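Local structure of glyoxylate-induced Protein (Pseudomonas aeruginosa, 1SQ4) at residues A[28-33]-A[244-249]; A[239-244]-A[261-266]. The protein probably acts as a ureidoglycine aminohydrolase and is built as a double-barrel protein of two cupin domains. All coordinates share one frame; numbering follows the deposited sequence.

Interaction 1 of 2, residues A[28-33]-A[244-249]; sequences EAYAVI and AFCPQA
The Cys246 side chain lies against Ala29, its sulfur meeting both the methyl and the carbonyl of that residue. SG is 4.1 Å from Ala29 CB and 3.7 Å from Ala29 O; these are packing distances, and no hydrogen bond joins the two segments. The thiol gets there because SG stands anti to the backbone N (chi1 -180°), which extends it from the loop toward 28-33. The sulfur also reaches the start of the Tyr30 side chain, with SG 4.3 Å from Tyr30 CB. The same sulfur sits 5.5 Å from the centroid of the Tyr30 ring in an oblique sulfur-aromatic contact, 61° off the ring normal. One small, polarisable atom thus fills the angle between a methyl, a carbonyl and the root of an aromatic side chain, and all three residues are buried. Tyr30 CG lies between its own N and carbonyl carbon (chi1 64°); the ring leads away from the cysteine, and its OH hydrogen-bonds Asp230 OD1, a tie that holds the far end of the ring. Asn228 packs on both Ala29 and Cys246, adding a further wall to the contact. The residues flanking the cysteine in sequence meet a second subunit: Phe245 packs on Ile57 and Pro247 on Ala24 of that neighbouring subunit. Within the chain, 30-33 lies between strands 25-26 and 239-244 of the large antiparallel sheet, while the loop of Cys246 leads from 239-244 into 248-251 of a smaller one, with Tyr30 resting on Leu227 of strand 222-227.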
loop_
_atom_site.group_PDB
_atom_site.type_symbol
_atom_site.label_atom_id
_atom_site.label_comp_id
_atom_site.label_asym_id
_atom_site.label_seq_id
_atom_site.Cartn_x
_atom_site.Cartn_y
_atom_site.Cartn_z
ATOM N N GLU A 28 -6.912 9.030 5.798
ATOM C CA GLU A 28 -6.426 9.719 6.973
ATOM C C GLU A 28 -6.611 11.220 6.856
ATOM O O GLU A 28 -6.302 11.968 7.783
ATOM C CB GLU A 28 -4.960 9.370 7.215
ATOM C CG GLU A 28 -4.017 9.706 6.063
ATOM C CD GLU A 28 -4.360 9.012 4.732
ATOM O OE1 GLU A 28 -4.702 7.799 4.728
ATOM O OE2 GLU A 28 -4.253 9.686 3.677
ATOM N N ALA A 29 -7.161 11.647 5.727
ATOM C CA ALA A 29 -7.373 13.062 5.463
ATOM C C ALA A 29 -8.815 13.379 5.110
ATOM O O ALA A 29 -9.262 14.524 5.215
ATOM C CB ALA A 29 -6.472 13.499 4.327
ATOM N N TYR A 30 -9.550 12.371 4.677
ATOM C CA TYR A 30 -10.914 12.623 4.304
ATOM C C TYR A 30 -11.776 11.370 4.305
ATOM O O TYR A 30 -11.290 10.249 4.500
ATOM C CB TYR A 30 -10.948 13.283 2.925
ATOM C CG TYR A 30 -10.422 12.399 1.833
ATOM C CD1 TYR A 30 -9.057 12.275 1.601
ATOM C CD2 TYR A 30 -11.297 11.650 1.054
ATOM C CE1 TYR A 30 -8.575 11.424 0.616
ATOM C CE2 TYR A 30 -10.834 10.797 0.068
ATOM C CZ TYR A 30 -9.471 10.686 -0.147
ATOM O OH TYR A 30 -9.009 9.838 -1.124
ATOM N N ALA A 31 -13.071 11.596 4.098
ATOM C CA ALA A 31 -14.075 10.541 4.049
ATOM C C ALA A 31 -15.171 10.952 3.072
ATOM O O ALA A 31 -15.691 12.060 3.159
ATOM C CB ALA A 31 -14.674 10.334 5.428
ATOM N N VAL A 32 -15.498 10.071 2.133
ATOM C CA VAL A 32 -16.562 10.342 1.175
ATOM C C VAL A 32 -17.692 9.388 1.466
ATOM O O VAL A 32 -17.477 8.182 1.557
ATOM C CB VAL A 32 -16.162 10.068 -0.280
ATOM C CG1 VAL A 32 -17.296 10.485 -1.186
ATOM C CG2 VAL A 32 -14.880 10.785 -0.643
ATOM N N ILE A 33 -18.898 9.921 1.603
ATOM C CA ILE A 33 -20.068 9.090 1.875
ATOM C C ILE A 33 -21.131 9.296 0.796
ATOM O O ILE A 33 -21.738 10.368 0.698
ATOM C CB ILE A 33 -20.692 9.440 3.221
ATOM C CG1 ILE A 33 -19.601 9.564 4.271
ATOM C CG2 ILE A 33 -21.683 8.351 3.633
ATOM C CD1 ILE A 33 -20.144 10.111 5.547
ATOM N N ALA A 244 -8.387 18.471 7.909
ATOM C CA ALA A 244 -7.656 19.704 8.203
ATOM C C ALA A 244 -6.475 19.772 7.265
ATOM O O ALA A 244 -5.749 18.792 7.084
ATOM C CB ALA A 244 -7.165 19.744 9.643
ATOM N N PHE A 245 -6.304 20.945 6.674
ATOM C CA PHE A 245 -5.245 21.190 5.727
ATOM C C PHE A 245 -5.385 20.273 4.534
ATOM O O PHE A 245 -4.564 20.305 3.627
ATOM C CB PHE A 245 -3.897 20.996 6.396
ATOM C CG PHE A 245 -3.638 21.954 7.503
ATOM C CD1 PHE A 245 -3.368 23.291 7.233
ATOM C CD2 PHE A 245 -3.678 21.525 8.824
ATOM C CE1 PHE A 245 -3.127 24.193 8.266
ATOM C CE2 PHE A 245 -3.442 22.415 9.867
ATOM C CZ PHE A 245 -3.168 23.752 9.586
ATOM N N CYS A 246 -6.433 19.458 4.528
ATOM C CA CYS A 246 -6.665 18.554 3.409
ATOM C C CYS A 246 -6.834 19.362 2.118
ATOM O O CYS A 246 -7.748 20.173 2.007
ATOM C CB CYS A 246 -7.919 17.723 3.655
ATOM S SG CYS A 246 -8.282 16.568 2.313
ATOM N N PRO A 247 -5.951 19.159 1.129
ATOM C CA PRO A 247 -6.075 19.914 -0.122
ATOM C C PRO A 247 -7.426 19.692 -0.812
ATOM O O PRO A 247 -7.985 18.594 -0.770
ATOM C CB PRO A 247 -4.904 19.393 -0.952
ATOM C CG PRO A 247 -3.899 19.011 0.091
ATOM C CD PRO A 247 -4.745 18.316 1.110
ATOM N N GLN A 248 -7.944 20.740 -1.444
ATOM C CA GLN A 248 -9.228 20.665 -2.134
ATOM C C GLN A 248 -9.186 21.317 -3.501
ATOM O O GLN A 248 -8.955 22.521 -3.624
ATOM C CB GLN A 248 -10.305 21.360 -1.313
ATOM C CG GLN A 248 -10.358 20.961 0.142
ATOM C CD GLN A 248 -11.501 21.642 0.851
ATOM O OE1 GLN A 248 -12.649 21.496 0.446
ATOM N NE2 GLN A 248 -11.203 22.392 1.906
ATOM N N ALA A 249 -9.425 20.524 -4.533
ATOM C CA ALA A 249 -9.438 21.031 -5.901
ATOM C C ALA A 249 -10.734 20.563 -6.512
ATOM O O ALA A 249 -11.213 19.464 -6.225
ATOM C CB ALA A 249 -8.271 20.475 -6.675
#

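Interaction 2 of 2, residues A[239-244]-A[261-266]; sequences FMWLRA and LLYKDV
Phe239 and Tyr263 meet on one face of the large antiparallel sheet of the second cupin domain, reaching over the intervening strand 212-220. Phe239 CG is anti to its own N (chi1 -179°), which lays the ring out toward 261-266. Tyr263 takes the other course: with chi1 50°, CG sits between N and the carbonyl carbon, and the ring leans back over the sheet toward 239-244. The two side chains cross at about a right angle. The hydroxyl end of Tyr263 approaches Phe239 CZ and CE1 obliquely to that ring, while Phe239 CE1, 4.0 Å from Tyr263 CZ, is oblique to the tyrosine ring. Trp241 brings up the rim of its six-membered ring, so that Tyr263 CE1 comes to the indole edge, near its plane. Tyr263 is thereby flanked by two aromatic neighbours from alternate positions of one strand. Met240 (selenomethionine), Leu242 and Leu262 turn to the other face of the sheet and pack on Leu216. On its own face Tyr263 also touches Ile141 of strand 136-144 and makes an edge-to-face pair with Phe68, which joins this sheet to the other cupin half. The phenol ends in a hydrogen bond with Gln70 OE1, while Trp241 CZ3 is 4.4 Å from Tyr263 CE1.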
loop_
_atom_site.group_PDB
_atom_site.type_symbol
_atom_site.label_atom_id
_atom_site.label_comp_id
_atom_site.label_asym_id
_atom_site.label_seq_id
_atom_site.Cartn_x
_atom_site.Cartn_y
_atom_site.Cartn_z
ATOM N N PHE A 239 -21.701 13.227 0.559
ATOM C CA PHE A 239 -21.144 14.006 1.647
ATOM C C PHE A 239 -19.636 13.760 1.733
ATOM O O PHE A 239 -19.183 12.616 1.653
ATOM C CB PHE A 239 -21.805 13.597 2.967
ATOM C CG PHE A 239 -21.300 14.360 4.151
ATOM C CD1 PHE A 239 -21.607 15.704 4.302
ATOM C CD2 PHE A 239 -20.462 13.760 5.079
ATOM C CE1 PHE A 239 -21.090 16.440 5.346
ATOM C CE2 PHE A 239 -19.937 14.493 6.131
ATOM C CZ PHE A 239 -20.251 15.840 6.261
HETATM N N MSE A 240 -18.864 14.835 1.881
HETATM C CA MSE A 240 -17.411 14.735 2.004
HETATM C C MSE A 240 -16.997 15.361 3.316
HETATM O O MSE A 240 -17.451 16.452 3.647
HETATM C CB MSE A 240 -16.702 15.482 0.869
HETATM C CG MSE A 240 -17.048 15.015 -0.539
HETATM SE SE MSE A 240 -16.294 16.183 -1.901
HETATM C CE MSE A 240 -17.296 17.783 -1.574
ATOM N N TRP A 241 -16.141 14.675 4.059
ATOM C CA TRP A 241 -15.652 15.197 5.326
ATOM C C TRP A 241 -14.159 15.418 5.248
ATOM O O TRP A 241 -13.417 14.499 4.913
ATOM C CB TRP A 241 -15.947 14.232 6.467
ATOM C CG TRP A 241 -15.326 14.678 7.746
ATOM C CD1 TRP A 241 -14.183 14.211 8.304
ATOM C CD2 TRP A 241 -15.772 15.753 8.581
ATOM N NE1 TRP A 241 -13.882 14.926 9.439
ATOM C CE2 TRP A 241 -14.844 15.876 9.634
ATOM C CE3 TRP A 241 -16.873 16.616 8.542
ATOM C CZ2 TRP A 241 -14.971 16.835 10.630
ATOM C CZ3 TRP A 241 -17.003 17.569 9.529
ATOM C CH2 TRP A 241 -16.061 17.667 10.565
ATOM N N LEU A 242 -13.725 16.634 5.573
ATOM C CA LEU A 242 -12.309 16.993 5.543
ATOM C C LEU A 242 -11.702 17.146 6.937
ATOM O O LEU A 242 -12.288 17.792 7.802
ATOM C CB LEU A 242 -12.120 18.279 4.753
ATOM C CG LEU A 242 -12.211 18.081 3.240
ATOM C CD1 LEU A 242 -13.491 18.654 2.682
ATOM C CD2 LEU A 242 -11.001 18.763 2.605
ATOM N N ARG A 243 -10.514 16.560 7.128
ATOM C CA ARG A 243 -9.793 16.557 8.404
ATOM C C ARG A 243 -9.097 17.839 8.832
ATOM O O ARG A 243 -9.187 18.235 10.005
ATOM C CB ARG A 243 -8.752 15.428 8.434
ATOM C CG ARG A 243 -9.184 14.159 9.161
ATOM C CD ARG A 243 -8.498 13.974 10.521
ATOM N NE ARG A 243 -9.047 12.832 11.249
ATOM C CZ ARG A 243 -8.922 11.569 10.853
ATOM N NH1 ARG A 243 -9.459 10.582 11.565
ATOM N NH2 ARG A 243 -8.241 11.295 9.749
ATOM N N ALA A 244 -8.387 18.471 7.909
ATOM C CA ALA A 244 -7.656 19.704 8.203
ATOM C C ALA A 244 -6.475 19.772 7.265
ATOM O O ALA A 244 -5.749 18.792 7.084
ATOM C CB ALA A 244 -7.165 19.744 9.643
ATOM N N LEU A 261 -23.633 22.382 0.364
ATOM C CA LEU A 261 -23.830 23.008 1.655
ATOM C C LEU A 261 -22.556 22.752 2.455
ATOM O O LEU A 261 -22.029 21.642 2.451
ATOM C CB LEU A 261 -25.027 22.357 2.336
ATOM C CG LEU A 261 -25.338 22.761 3.765
ATOM C CD1 LEU A 261 -25.955 24.148 3.791
ATOM C CD2 LEU A 261 -26.290 21.741 4.361
ATOM N N LEU A 262 -22.064 23.776 3.137
ATOM C CA LEU A 262 -20.844 23.654 3.926
ATOM C C LEU A 262 -20.998 24.270 5.305
ATOM O O LEU A 262 -21.559 25.359 5.454
ATOM C CB LEU A 262 -19.692 24.345 3.187
ATOM C CG LEU A 262 -18.313 24.444 3.861
ATOM C CD1 LEU A 262 -17.281 24.778 2.805
ATOM C CD2 LEU A 262 -18.308 25.493 4.961
ATOM N N TYR A 263 -20.485 23.576 6.312
ATOM C CA TYR A 263 -20.539 24.072 7.684
ATOM C C TYR A 263 -19.178 23.952 8.347
ATOM O O TYR A 263 -18.485 22.953 8.173
ATOM C CB TYR A 263 -21.608 23.324 8.496
ATOM C CG TYR A 263 -21.562 21.808 8.435
ATOM C CD1 TYR A 263 -20.837 21.067 9.364
ATOM C CD2 TYR A 263 -22.293 21.114 7.473
ATOM C CE1 TYR A 263 -20.851 19.663 9.341
ATOM C CE2 TYR A 263 -22.316 19.717 7.436
ATOM C CZ TYR A 263 -21.598 18.996 8.370
ATOM O OH TYR A 263 -21.645 17.613 8.332
ATOM N N LYS A 264 -18.804 24.993 9.090
ATOM C CA LYS A 264 -17.525 25.064 9.804
ATOM C C LYS A 264 -17.643 25.970 11.029
ATOM O O LYS A 264 -18.538 26.814 11.105
ATOM C CB LYS A 264 -16.439 25.628 8.885
ATOM C CG LYS A 264 -16.917 26.851 8.113
ATOM C CD LYS A 264 -15.814 27.557 7.362
ATOM C CE LYS A 264 -16.393 28.751 6.633
ATOM N NZ LYS A 264 -15.333 29.620 6.064
ATOM N N ASP A 265 -16.724 25.787 11.974
ATOM C CA ASP A 265 -16.684 26.579 13.198
ATOM C C ASP A 265 -15.601 27.641 13.032
ATOM O O ASP A 265 -14.512 27.347 12.536
ATOM C CB ASP A 265 -16.390 25.688 14.410
ATOM C CG ASP A 265 -15.134 24.855 14.242
ATOM O OD1 ASP A 265 -15.103 23.979 13.346
ATOM O OD2 ASP A 265 -14.167 25.072 15.011
ATOM N N VAL A 266 -15.907 28.869 13.453
ATOM C CA VAL A 266 -14.991 29.992 13.302
ATOM C C VAL A 266 -15.091 31.072 14.377
ATOM O O VAL A 266 -15.864 30.963 15.323
ATOM C CB VAL A 266 -15.235 30.679 11.956
ATOM C CG1 VAL A 266 -14.846 29.751 10.808
ATOM C CG2 VAL A 266 -16.704 31.060 11.846
#

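The two interactions lie about 9 Å apart, centre to centre, and both involve the large antiparallel sheet, where 30-33, 239-244, 212-220 and 258-265 follow in that order. Along the chain their segments alternate: 28-33, 239-244, 244-249, 261-266, with Ala244 common to both. Strands 30-33 and 239-244 join them directly through probable hydrogen bonds such as Ile33 N to Phe239 O, 2.7 Å. A strand from near the N-terminus is thereby added to the sheet of the second cupin domain. Both touch the second subunit; interaction 1 lies farther out, about 17 Å from the centre of the chain to its own centre, and interaction 2, about 9 Å from it, packs against the other cupin domain.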